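Local atomic coordinates of serpin B3 (Homo sapiens, PDB entry 4ZK3), a protein that belongs to the serpin family, probably inhibits proteases, and is associated with Pso p27, a psoriasis-linked form that assembles into large aggregates. Residues E6-F11 with L57-V62; A50-K55 with G303-F308; N80-F85 with K125-S130. All coordinates share one frame; numbering follows the deposited sequence.

Contact 1: E6-F11 with L57-V62; sequences EANTKF and LHFDQV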
loop_
_atom_site.group_PDB
_atom_site.type_symbol
_atom_site.label_atom_id
_atom_site.label_comp_id
_atom_site.label_asym_id
_atom_site.label_seq_id
_atom_site.Cartn_x
_atom_site.Cartn_y
_atom_site.Cartn_z
ATOM N N GLU A 6 5.189 13.526 1.331
ATOM C CA GLU A 6 6.453 13.221 0.735
ATOM C C GLU A 6 7.219 12.069 1.408
ATOM O O GLU A 6 7.777 11.209 0.723
ATOM C CB GLU A 6 7.295 14.508 0.665
ATOM C CG GLU A 6 6.726 15.493 -0.382
ATOM C CD GLU A 6 6.884 16.987 -0.064
ATOM O OE1 GLU A 6 8.005 17.404 0.339
ATOM O OE2 GLU A 6 5.883 17.735 -0.253
ATOM N N ALA A 7 7.265 12.066 2.744
ATOM C CA ALA A 7 7.924 11.012 3.481
ATOM C C ALA A 7 7.337 9.642 3.048
ATOM O O ALA A 7 8.075 8.765 2.653
ATOM C CB ALA A 7 7.762 11.234 4.975
ATOM N N ASN A 8 6.002 9.525 3.093
ATOM C CA ASN A 8 5.292 8.275 2.759
ATOM C C ASN A 8 5.602 7.786 1.331
ATOM O O ASN A 8 5.835 6.581 1.107
ATOM C CB ASN A 8 3.786 8.478 3.009
ATOM C CG ASN A 8 3.455 8.892 4.500
ATOM O OD1 ASN A 8 4.215 8.595 5.451
ATOM N ND2 ASN A 8 2.316 9.559 4.689
ATOM N N THR A 9 5.618 8.728 0.382
ATOM C CA THR A 9 5.986 8.444 -1.003
ATOM C C THR A 9 7.440 8.000 -1.158
ATOM O O THR A 9 7.747 7.108 -1.957
ATOM C CB THR A 9 5.662 9.644 -1.908
ATOM O OG1 THR A 9 4.251 9.892 -1.876
ATOM C CG2 THR A 9 6.037 9.338 -3.369
ATOM N N LYS A 10 8.344 8.563 -0.371
ATOM C CA LYS A 10 9.752 8.100 -0.418
ATOM C C LYS A 10 9.936 6.689 0.082
ATOM O O LYS A 10 10.630 5.859 -0.536
ATOM C CB LYS A 10 10.639 9.050 0.399
ATOM C CG LYS A 10 10.723 10.476 -0.177
ATOM C CD LYS A 10 11.507 11.399 0.750
ATOM C CE LYS A 10 11.622 12.800 0.195
ATOM N NZ LYS A 10 12.495 12.812 -1.019
ATOM N N PHE A 11 9.299 6.399 1.203
ATOM C CA PHE A 11 9.258 5.041 1.744
ATOM C C PHE A 11 8.669 4.078 0.739
ATOM O O PHE A 11 9.229 2.984 0.525
ATOM C CB PHE A 11 8.455 5.045 3.062
ATOM C CG PHE A 11 8.300 3.715 3.689
ATOM C CD1 PHE A 11 9.377 2.936 3.978
ATOM C CD2 PHE A 11 7.013 3.249 4.067
ATOM C CE1 PHE A 11 9.238 1.702 4.610
ATOM C CE2 PHE A 11 6.860 2.014 4.663
ATOM C CZ PHE A 11 7.976 1.223 4.942
ATOM N N LEU A 57 10.961 5.097 7.651
ATOM C CA LEU A 57 9.676 5.716 7.253
ATOM C C LEU A 57 9.819 7.130 6.634
ATOM O O LEU A 57 8.857 7.685 6.038
ATOM C CB LEU A 57 8.761 5.782 8.446
ATOM C CG LEU A 57 8.335 4.402 8.973
ATOM C CD1 LEU A 57 7.548 4.587 10.250
ATOM C CD2 LEU A 57 7.499 3.669 7.969
ATOM N N HIS A 58 11.036 7.681 6.758
ATOM C CA HIS A 58 11.366 9.066 6.365
ATOM C C HIS A 58 10.636 10.082 7.297
ATOM O O HIS A 58 10.527 11.248 6.982
ATOM C CB HIS A 58 11.150 9.359 4.858
ATOM C CG HIS A 58 12.047 8.572 3.914
ATOM N ND1 HIS A 58 13.058 9.162 3.190
ATOM C CD2 HIS A 58 12.057 7.270 3.548
ATOM C CE1 HIS A 58 13.671 8.259 2.439
ATOM N NE2 HIS A 58 13.079 7.096 2.630
ATOM N N PHE A 59 10.216 9.621 8.481
ATOM C CA PHE A 59 9.527 10.455 9.471
ATOM C C PHE A 59 10.530 11.415 10.094
ATOM O O PHE A 59 10.132 12.404 10.696
ATOM C CB PHE A 59 8.898 9.609 10.587
ATOM C CG PHE A 59 7.489 9.048 10.279
ATOM C CD1 PHE A 59 6.979 9.000 8.980
ATOM C CD2 PHE A 59 6.709 8.528 11.323
ATOM C CE1 PHE A 59 5.723 8.465 8.738
ATOM C CE2 PHE A 59 5.465 8.014 11.097
ATOM C CZ PHE A 59 4.964 7.988 9.796
ATOM N N ASP A 60 11.820 11.144 9.950
ATOM C CA ASP A 60 12.808 12.106 10.416
ATOM C C ASP A 60 12.970 13.335 9.494
ATOM O O ASP A 60 13.778 14.215 9.822
ATOM C CB ASP A 60 14.146 11.429 10.677
ATOM C CG ASP A 60 14.772 10.795 9.427
ATOM O OD1 ASP A 60 14.253 10.859 8.280
ATOM O OD2 ASP A 60 15.815 10.174 9.616
ATOM N N GLN A 61 12.205 13.394 8.385
ATOM C CA GLN A 61 12.285 14.451 7.386
ATOM C C GLN A 61 11.005 15.256 7.306
ATOM O O GLN A 61 10.829 16.031 6.359
ATOM C CB GLN A 61 12.554 13.873 5.980
ATOM C CG GLN A 61 13.777 12.950 5.890
ATOM C CD GLN A 61 14.005 12.304 4.505
ATOM O OE1 GLN A 61 13.098 12.158 3.693
ATOM N NE2 GLN A 61 15.257 11.929 4.233
ATOM N N VAL A 62 10.093 15.050 8.254
ATOM C CA VAL A 62 8.807 15.749 8.299
ATOM C C VAL A 62 8.904 16.882 9.349
ATOM O O VAL A 62 9.593 16.685 10.350
ATOM C CB VAL A 62 7.715 14.762 8.729
ATOM C CG1 VAL A 62 6.345 15.445 8.869
ATOM C CG2 VAL A 62 7.707 13.560 7.772
HETATM O O HOH W 1 6.334 6.666 5.602
#

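Contact 2: A50-K55 with G303-F308; sequences AQQIKK and GMVDIF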
loop_
_atom_site.group_PDB
_atom_site.type_symbol
_atom_site.label_atom_id
_atom_site.label_comp_id
_atom_site.label_asym_id
_atom_site.label_seq_id
_atom_site.Cartn_x
_atom_site.Cartn_y
_atom_site.Cartn_z
ATOM N N ALA A 50 13.737 3.326 17.923
ATOM C CA ALA A 50 12.903 4.363 17.337
ATOM C C ALA A 50 13.587 5.114 16.220
ATOM O O ALA A 50 12.954 5.429 15.179
ATOM C CB ALA A 50 12.379 5.336 18.427
ATOM N N GLN A 51 14.878 5.425 16.401
ATOM C CA GLN A 51 15.544 6.230 15.393
ATOM C C GLN A 51 15.676 5.487 14.047
ATOM O O GLN A 51 15.493 6.058 13.002
ATOM C CB GLN A 51 16.913 6.741 15.892
ATOM C CG GLN A 51 17.416 7.964 15.120
ATOM C CD GLN A 51 16.433 9.149 15.192
ATOM O OE1 GLN A 51 15.776 9.371 16.225
ATOM N NE2 GLN A 51 16.313 9.903 14.085
ATOM N N GLN A 52 15.946 4.200 14.066
ATOM C CA GLN A 52 15.968 3.405 12.833
ATOM C C GLN A 52 14.567 3.362 12.111
ATOM O O GLN A 52 14.463 3.353 10.877
ATOM C CB GLN A 52 16.403 1.985 13.204
ATOM C CG GLN A 52 17.888 1.922 13.530
ATOM C CD GLN A 52 18.363 0.582 14.024
ATOM O OE1 GLN A 52 17.609 -0.393 14.137
ATOM N NE2 GLN A 52 19.651 0.523 14.343
ATOM N N ILE A 53 13.501 3.339 12.893
ATOM C CA ILE A 53 12.152 3.247 12.308
ATOM C C ILE A 53 11.853 4.548 11.643
ATOM O O ILE A 53 11.433 4.563 10.486
ATOM C CB ILE A 53 11.061 2.903 13.360
ATOM C CG1 ILE A 53 11.254 1.476 13.796
ATOM C CG2 ILE A 53 9.625 3.064 12.803
ATOM C CD1 ILE A 53 10.537 1.161 15.069
ATOM N N LYS A 54 12.107 5.638 12.364
ATOM C CA LYS A 54 11.860 6.960 11.824
ATOM C C LYS A 54 12.591 7.150 10.521
ATOM O O LYS A 54 12.024 7.721 9.575
ATOM C CB LYS A 54 12.227 8.078 12.804
ATOM C CG LYS A 54 11.080 8.514 13.693
ATOM C CD LYS A 54 11.370 9.761 14.525
ATOM C CE LYS A 54 12.389 9.420 15.598
ATOM N NZ LYS A 54 11.941 9.736 16.994
ATOM N N LYS A 55 13.839 6.680 10.452
ATOM C CA LYS A 55 14.622 6.876 9.241
ATOM C C LYS A 55 14.065 6.068 8.045
ATOM O O LYS A 55 13.996 6.542 6.945
ATOM C CB LYS A 55 16.074 6.460 9.474
ATOM C CG LYS A 55 16.840 6.476 8.164
ATOM C CD LYS A 55 18.347 6.398 8.323
ATOM C CE LYS A 55 19.007 7.043 7.102
ATOM N NZ LYS A 55 20.069 6.153 6.573
ATOM N N GLY A 303 17.361 -0.661 7.128
ATOM C CA GLY A 303 17.875 0.074 8.298
ATOM C C GLY A 303 17.260 -0.307 9.625
ATOM O O GLY A 303 17.773 0.101 10.686
ATOM N N MET A 304 16.149 -1.058 9.594
ATOM C CA MET A 304 15.460 -1.435 10.838
ATOM C C MET A 304 16.045 -2.747 11.369
ATOM O O MET A 304 15.572 -3.848 11.012
ATOM C CB MET A 304 13.920 -1.505 10.668
ATOM C CG MET A 304 13.183 -0.192 10.808
ATOM S SD MET A 304 11.438 -0.304 10.230
ATOM C CE MET A 304 10.787 -1.564 11.297
ATOM N N VAL A 305 17.073 -2.619 12.233
ATOM C CA VAL A 305 17.760 -3.803 12.795
ATOM C C VAL A 305 17.469 -4.104 14.255
ATOM O O VAL A 305 17.213 -5.273 14.593
ATOM C CB VAL A 305 19.315 -3.824 12.593
ATOM C CG1 VAL A 305 19.683 -4.781 11.454
ATOM C CG2 VAL A 305 19.876 -2.458 12.298
ATOM N N ASP A 306 17.541 -3.096 15.118
ATOM C CA ASP A 306 17.402 -3.340 16.586
ATOM C C ASP A 306 16.043 -4.056 16.940
ATOM O O ASP A 306 15.939 -4.893 17.849
ATOM C CB ASP A 306 17.467 -1.996 17.368
ATOM C CG ASP A 306 18.910 -1.345 17.419
ATOM O OD1 ASP A 306 19.770 -1.713 16.584
ATOM O OD2 ASP A 306 19.113 -0.418 18.279
ATOM N N ILE A 307 14.997 -3.667 16.196
ATOM C CA ILE A 307 13.624 -4.076 16.412
ATOM C C ILE A 307 13.487 -5.563 16.208
ATOM O O ILE A 307 12.592 -6.200 16.801
ATOM C CB ILE A 307 12.689 -3.276 15.452
ATOM C CG1 ILE A 307 11.241 -3.495 15.756
ATOM C CG2 ILE A 307 12.904 -3.677 14.003
ATOM C CD1 ILE A 307 10.757 -2.755 16.954
ATOM N N PHE A 308 14.335 -6.151 15.377
ATOM C CA PHE A 308 14.240 -7.626 15.144
ATOM C C PHE A 308 15.231 -8.483 15.977
ATOM O O PHE A 308 15.256 -9.697 15.844
ATOM C CB PHE A 308 14.352 -7.970 13.654
ATOM C CG PHE A 308 13.311 -7.275 12.781
ATOM C CD1 PHE A 308 11.952 -7.556 12.918
ATOM C CD2 PHE A 308 13.700 -6.358 11.815
ATOM C CE1 PHE A 308 11.011 -6.931 12.120
ATOM C CE2 PHE A 308 12.754 -5.739 11.001
ATOM C CZ PHE A 308 11.416 -6.021 11.168
HETATM O O HOH W 2 14.882 -0.667 14.915
#

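Contact 3: N80-F85 with K125-S130; sequences NVHHQF and KFYQTS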
loop_
_atom_site.group_PDB
_atom_site.type_symbol
_atom_site.label_atom_id
_atom_site.label_comp_id
_atom_site.label_asym_id
_atom_site.label_seq_id
_atom_site.Cartn_x
_atom_site.Cartn_y
_atom_site.Cartn_z
ATOM N N ASN A 80 4.292 14.381 17.043
ATOM C CA ASN A 80 3.958 15.496 16.144
ATOM C C ASN A 80 3.773 15.011 14.709
ATOM O O ASN A 80 2.809 15.408 14.042
ATOM C CB ASN A 80 5.006 16.621 16.161
ATOM C CG ASN A 80 5.023 17.442 14.848
ATOM O OD1 ASN A 80 6.030 17.409 14.109
ATOM N ND2 ASN A 80 3.901 18.149 14.531
ATOM N N VAL A 81 4.703 14.183 14.230
ATOM C CA VAL A 81 4.448 13.411 13.012
ATOM C C VAL A 81 3.205 12.530 13.219
ATOM O O VAL A 81 2.357 12.397 12.328
ATOM C CB VAL A 81 5.615 12.484 12.636
ATOM C CG1 VAL A 81 5.319 11.802 11.293
ATOM C CG2 VAL A 81 6.922 13.258 12.570
ATOM N N HIS A 82 3.107 11.941 14.411
ATOM C CA HIS A 82 1.964 11.110 14.769
ATOM C C HIS A 82 0.618 11.886 14.709
ATOM O O HIS A 82 -0.409 11.317 14.341
ATOM C CB HIS A 82 2.214 10.441 16.144
ATOM C CG HIS A 82 3.297 9.392 16.117
ATOM N ND1 HIS A 82 4.450 9.463 16.878
ATOM C CD2 HIS A 82 3.395 8.243 15.409
ATOM C CE1 HIS A 82 5.192 8.394 16.655
ATOM N NE2 HIS A 82 4.574 7.640 15.762
ATOM N N HIS A 83 0.633 13.170 15.065
ATOM C CA HIS A 83 -0.519 14.066 14.947
ATOM C C HIS A 83 -0.878 14.245 13.486
ATOM O O HIS A 83 -2.036 14.305 13.102
ATOM C CB HIS A 83 -0.183 15.483 15.480
ATOM C CG HIS A 83 -0.109 15.598 16.974
ATOM N ND1 HIS A 83 -1.135 16.134 17.728
ATOM C CD2 HIS A 83 0.884 15.293 17.852
ATOM C CE1 HIS A 83 -0.790 16.124 19.007
ATOM N NE2 HIS A 83 0.429 15.619 19.109
ATOM N N GLN A 84 0.138 14.418 12.666
ATOM C CA GLN A 84 -0.086 14.632 11.238
ATOM C C GLN A 84 -0.657 13.357 10.602
ATOM O O GLN A 84 -1.596 13.399 9.790
ATOM C CB GLN A 84 1.203 15.122 10.558
ATOM C CG GLN A 84 1.667 16.458 11.139
ATOM C CD GLN A 84 2.751 17.110 10.335
ATOM O OE1 GLN A 84 3.760 17.553 10.876
ATOM N NE2 GLN A 84 2.559 17.151 9.026
ATOM N N PHE A 85 -0.149 12.216 11.059
ATOM C CA PHE A 85 -0.676 10.954 10.602
ATOM C C PHE A 85 -2.117 10.744 11.086
ATOM O O PHE A 85 -2.945 10.226 10.344
ATOM C CB PHE A 85 0.236 9.791 11.019
ATOM C CG PHE A 85 0.144 8.634 10.090
ATOM C CD1 PHE A 85 -0.784 7.670 10.297
ATOM C CD2 PHE A 85 0.919 8.584 8.950
ATOM C CE1 PHE A 85 -0.911 6.627 9.406
ATOM C CE2 PHE A 85 0.811 7.543 8.041
ATOM C CZ PHE A 85 -0.099 6.561 8.268
ATOM N N LYS A 125 -5.358 7.215 20.285
ATOM C CA LYS A 125 -5.464 8.594 19.876
ATOM C C LYS A 125 -4.861 8.935 18.493
ATOM O O LYS A 125 -5.499 9.623 17.727
ATOM C CB LYS A 125 -4.770 9.468 20.897
ATOM C CG LYS A 125 -4.769 10.948 20.534
ATOM C CD LYS A 125 -3.632 11.660 21.263
ATOM C CE LYS A 125 -3.717 13.170 21.145
ATOM N NZ LYS A 125 -2.779 13.741 22.147
ATOM N N PHE A 126 -3.623 8.540 18.219
ATOM C CA PHE A 126 -3.011 8.878 16.902
ATOM C C PHE A 126 -3.409 7.963 15.724
ATOM O O PHE A 126 -3.454 8.434 14.567
ATOM C CB PHE A 126 -1.495 8.945 16.994
ATOM C CG PHE A 126 -1.016 9.959 17.979
ATOM C CD1 PHE A 126 -1.169 11.312 17.716
ATOM C CD2 PHE A 126 -0.483 9.557 19.206
ATOM C CE1 PHE A 126 -0.768 12.249 18.655
ATOM C CE2 PHE A 126 -0.089 10.491 20.145
ATOM C CZ PHE A 126 -0.230 11.840 19.867
ATOM N N TYR A 127 -3.697 6.695 16.029
ATOM C CA TYR A 127 -3.918 5.667 14.999
ATOM C C TYR A 127 -5.306 5.084 15.085
ATOM O O TYR A 127 -5.642 4.191 14.336
ATOM C CB TYR A 127 -2.875 4.547 15.156
ATOM C CG TYR A 127 -1.543 5.025 14.742
ATOM C CD1 TYR A 127 -1.166 5.022 13.401
ATOM C CD2 TYR A 127 -0.695 5.612 15.660
ATOM C CE1 TYR A 127 0.059 5.523 13.017
ATOM C CE2 TYR A 127 0.523 6.145 15.266
ATOM C CZ TYR A 127 0.898 6.085 13.974
ATOM O OH TYR A 127 2.105 6.628 13.600
ATOM N N GLN A 128 -6.141 5.603 15.999
ATOM C CA GLN A 128 -7.538 5.148 16.119
ATOM C C GLN A 128 -7.562 3.645 16.377
ATOM O O GLN A 128 -8.488 2.946 16.008
ATOM C CB GLN A 128 -8.349 5.499 14.868
ATOM C CG GLN A 128 -8.197 6.927 14.354
ATOM C CD GLN A 128 -9.008 7.221 13.025
ATOM O OE1 GLN A 128 -9.205 6.360 12.134
ATOM N NE2 GLN A 128 -9.455 8.467 12.903
ATOM N N THR A 129 -6.538 3.134 17.039
ATOM C CA THR A 129 -6.379 1.720 17.216
ATOM C C THR A 129 -7.387 1.175 18.275
ATOM O O THR A 129 -7.459 1.706 19.386
ATOM C CB THR A 129 -4.932 1.434 17.637
ATOM O OG1 THR A 129 -4.043 2.006 16.648
ATOM C CG2 THR A 129 -4.704 -0.074 17.729
ATOM N N SER A 130 -8.095 0.090 17.958
ATOM C CA SER A 130 -8.882 -0.619 18.964
ATOM C C SER A 130 -8.037 -1.794 19.429
ATOM O O SER A 130 -7.043 -2.135 18.798
ATOM C CB SER A 130 -10.235 -1.099 18.384
ATOM O OG SER A 130 -9.991 -1.922 17.248
#

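Contact 1: E6-F11 with L57-V62
L57 opens the contact by laying CD2 over one face of the F11 ring, a CH-pi contact with CD2 3.9 Å from the ring centroid and displaced toward the rim. This is where helix 47-57 of the serpin fold ends in a Schellman motif against helix 4-19. The carbonyl O of L57 and N8 OD1 are joined by a water that donates to both, so a buried amide oxygen is tied to the end of the neighbouring helix. H58, the C-prime residue with positive phi (67°), turns the chain back and sends its imidazole across K10; its carbonyl O lies 3.4 Å from A7 CB. With CG beside its own backbone N (chi1 -64°), the ring takes K10 CB over its centre, 3.6 Å from the centroid and nearly on the ring normal, while the two side chains cross at about a right angle. Both ring nitrogens are engaged: NE2 bonds to D14, a turn further along helix 4-19, and ND1 gives its N-H to Q61 OE1 at 3.0 Å, held in the ring plane but reaching OE1 from above its carbonyl plane. These two bonds fix the rotation of the imidazole. F59 offers an edge, with CE1 3.6 Å from N8 OD1 and the amide plane turned 56° from the ring. Further on, the exposed Q61 rests OE1 3.4 Å from K10 CD, so this one oxygen meets both the lysine chain and the histidine. V62 closes the contact beside H58, its CG2 lying 3.6 Å from A7 CB.

Contact 2: A50-K55 with G303-F308
Q52 reaches from helix 47-57 into the turn that follows helix 296-302, and its amide carries the polar half of the contact. OE1 takes two backbone N-H groups: that of D306 at 2.9 Å, nearly straight (169°) and in the amide plane on a lone pair, and that of V305 at 3.0 Å, more bent and above the plane. A water donates a third bond to OE1 and accepts from I307 N. The extended chain of Q52 passes close to G303 O, which lies 3.4 Å from CG. Away from the amide, the buried part is apolar: M304 CG packs 3.9 Å from I53 CG1, and the bend at chi3 (60°) brings CE back toward the same isoleucine carbon. At the looser end of this apolar part I53 CD1 and I307 CD1 meet at 4.4 Å. On the partly exposed side the contact is looser too. Q52 NE2 makes a weak bond to D306 OD1 at 3.2 Å, with amide and carboxylate planes 69° apart, while D306 OD2 bonds to N48 near the start of the glutamine's helix. G303, with positive phi, ends helix 296-302 in a Schellman motif, and the glutamine of one helix thus binds the backbone N-H groups of the turn just beyond this helix end in the serpin fold.

Contact 3: N80-F85 with K125-S130
F126 holds CG beside its backbone N (chi1 -59°), which puts CG 3.7 Å from H82 CB, whereas F85 holds CG anti to its backbone N. The F126 ring takes H82 CB over one face. That CH-pi contact is offset toward the rim, CB standing 4.0 Å from the ring centroid. K125 CD covers the opposite face, so the phenyl ring is held between an aliphatic carbon of its own helix and one of the neighbouring helix. Its edge is used as well: CE1 points into the face of the H83 imidazole, over the ring centre and 3.6 Å from H83 CD2. The pair is T-shaped (edge-to-face), with planes 66° apart and centroids separated by 4.9 Å. H82 O comes within 3.5 Å of F126 CD1, which shows how closely the phenyl ring lies against the helix backbone. K125 NZ approaches the same histidine without contact between charged atoms, 4.8 Å from H83 NE2; if the imidazole were protonated, the lysine would probably disfavour its charge. Deeper in the protein, F85 meets Y127. F85 CD1 lies 3.6 Å from Y127 CE1, and the two side chains cross at about a right angle although their rings are inclined by only 33°. Helix 31-42 backs this inner pair, with T35 and S36 against F85 and M40 against Y127. H82, H83, F85, F126 and Y127 together form an aromatic cluster that joins the start of helix 81-91 to the C-terminal end of helix 117-127 in the serpin fold.

How the contacts relate
Contacts 1 and 2 share helix 47-57: the probable hydrogen bond from F59 N to K54 O, 2.8 Å long, belongs to the helix-ending turn and leads directly from 50-55 into 57-62. Their centres lie 14 Å apart, and their segments alternate along the chain. Contact 1 also touches contact 3, at 16 Å between centres, where F59 CD2 packs 3.6 Å from V81 CG1 and N8 ND2 approaches F85 CE2. F59 therefore connects all three. Contacts 2 and 3 do not meet, their nearest atoms being about 6 Å apart, yet contact 3 is nested within the chain loop that contact 2 closes. Helix 31-42 borders all three contacts.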